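Local coordinates for protein allergen Bos d 2 (Bos taurus, PDB 4WFV) that probably carries pheromones or other small odorant molecules as a secreted lipocalin and is a major allergen of cow dander, at residues A70-Q73 with V77-L80. Numbering follows the deposited sequence.
Sequences AKRQ and VYVL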
loop_
_atom_site.group_PDB
_atom_site.type_symbol
_atom_site.label_atom_id
_atom_site.label_comp_id
_atom_site.label_asym_id
_atom_site.label_seq_id
_atom_site.Cartn_x
_atom_site.Cartn_y
_atom_site.Cartn_z
ATOM N N ALA A 70 10.392 -4.730 4.937
ATOM C CA ALA A 70 10.810 -4.567 3.551
ATOM C C ALA A 70 12.200 -3.938 3.506
ATOM O O ALA A 70 12.479 -2.995 4.236
ATOM C CB ALA A 70 9.814 -3.693 2.807
ATOM N N LYS A 71 13.062 -4.454 2.640
ATOM C CA LYS A 71 14.439 -3.969 2.527
ATOM C C LYS A 71 14.632 -3.085 1.303
ATOM O O LYS A 71 14.186 -3.430 0.217
ATOM C CB LYS A 71 15.388 -5.162 2.438
ATOM C CG LYS A 71 16.846 -4.784 2.209
ATOM C CD LYS A 71 17.435 -4.045 3.392
ATOM C CE LYS A 71 18.880 -3.656 3.118
ATOM N NZ LYS A 71 19.480 -2.885 4.241
ATOM N N ARG A 72 15.311 -1.948 1.467
ATOM C CA ARG A 72 15.542 -1.042 0.348
ATOM C C ARG A 72 16.396 -1.694 -0.739
ATOM O O ARG A 72 17.453 -2.269 -0.459
ATOM C CB ARG A 72 16.219 0.249 0.818
ATOM C CG ARG A 72 17.145 0.847 -0.234
ATOM C CD ARG A 72 17.737 2.162 0.237
ATOM N NE ARG A 72 16.696 3.161 0.415
ATOM C CZ ARG A 72 16.756 4.145 1.307
ATOM N NH1 ARG A 72 17.808 4.247 2.109
ATOM N NH2 ARG A 72 15.761 5.016 1.400
ATOM N N GLN A 73 15.923 -1.592 -1.977
ATOM C CA GLN A 73 16.671 -2.027 -3.151
ATOM C C GLN A 73 17.463 -0.836 -3.690
ATOM O O GLN A 73 18.696 -0.825 -3.655
ATOM C CB GLN A 73 15.697 -2.555 -4.206
ATOM C CG GLN A 73 16.321 -2.983 -5.534
ATOM C CD GLN A 73 15.304 -3.629 -6.470
ATOM O OE1 GLN A 73 14.884 -4.767 -6.258
ATOM N NE2 GLN A 73 14.895 -2.899 -7.498
ATOM N N VAL A 77 12.439 2.177 -3.459
ATOM C CA VAL A 77 11.933 0.872 -3.864
ATOM C C VAL A 77 12.442 -0.161 -2.883
ATOM O O VAL A 77 13.660 -0.274 -2.667
ATOM C CB VAL A 77 12.390 0.493 -5.274
ATOM C CG1 VAL A 77 11.857 -0.891 -5.629
ATOM C CG2 VAL A 77 11.891 1.525 -6.285
ATOM N N TYR A 78 11.508 -0.901 -2.292
ATOM C CA TYR A 78 11.797 -1.910 -1.279
ATOM C C TYR A 78 11.358 -3.284 -1.763
ATOM O O TYR A 78 10.516 -3.392 -2.652
ATOM C CB TYR A 78 11.070 -1.566 0.025
ATOM C CG TYR A 78 11.522 -0.256 0.611
ATOM C CD1 TYR A 78 11.040 0.955 0.116
ATOM C CD2 TYR A 78 12.444 -0.225 1.641
ATOM C CE1 TYR A 78 11.468 2.169 0.644
ATOM C CE2 TYR A 78 12.880 0.980 2.168
ATOM C CZ TYR A 78 12.382 2.165 1.669
ATOM O OH TYR A 78 12.824 3.362 2.200
ATOM N N VAL A 79 11.942 -4.328 -1.186
ATOM C CA VAL A 79 11.540 -5.695 -1.506
ATOM C C VAL A 79 11.026 -6.404 -0.265
ATOM O O VAL A 79 11.570 -6.245 0.829
ATOM C CB VAL A 79 12.720 -6.497 -2.093
ATOM C CG1 VAL A 79 12.356 -7.968 -2.261
ATOM C CG2 VAL A 79 13.121 -5.917 -3.433
ATOM N N LEU A 80 9.966 -7.186 -0.421
ATOM C CA LEU A 80 9.517 -8.041 0.667
ATOM C C LEU A 80 8.782 -9.264 0.145
ATOM O O LEU A 80 8.151 -9.221 -0.922
ATOM C CB LEU A 80 8.645 -7.280 1.660
ATOM C CG LEU A 80 7.279 -6.805 1.185
ATOM C CD1 LEU A 80 6.344 -6.650 2.379
ATOM C CD2 LEU A 80 7.389 -5.512 0.402
#
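Lys71 and Val79 form the hydrogen-bonded pair of a β hairpin between neighbouring antiparallel strands of the lipocalin barrel. Val79 N donates to Lys71 O at 2.8 Å, and Lys71 N returns a bond to Val79 O. Nearer the turn, Gln73 N donates to Val77 O at 2.7 Å. Between these bonds sits the non-hydrogen-bonded pair Arg72–Tyr78, whose CA atoms are 4.2 Å apart. With CG placed beside its own backbone N (chi1 -62°), the Tyr78 ring lies obliquely over the Arg72 backbone, bringing CD2 within 3.3 Å of Arg72 N and CE2 against Arg72 CB. Ala70 CB packs on Tyr78 CB and Leu80 CD2. On the face of Lys71 and Val79, the extended Gln73 side chain crosses Val79, its OE1 3.5 Å from Val79 CG2. Beyond this first shell, the Arg72 side chain runs aslant past the Tyr78 ring, guanidinium and ring planes 37° apart, and its bend at chi3 turns NE to a hydrogen bond with Gly75 O in the turn. Both side chains also tie the hairpin to the region of the Cys44–Cys48 disulfide: Arg72 NH1 forms a salt bridge with Glu49 OE1, and Tyr78 OH is hydrogen-bonded to Cys48 O.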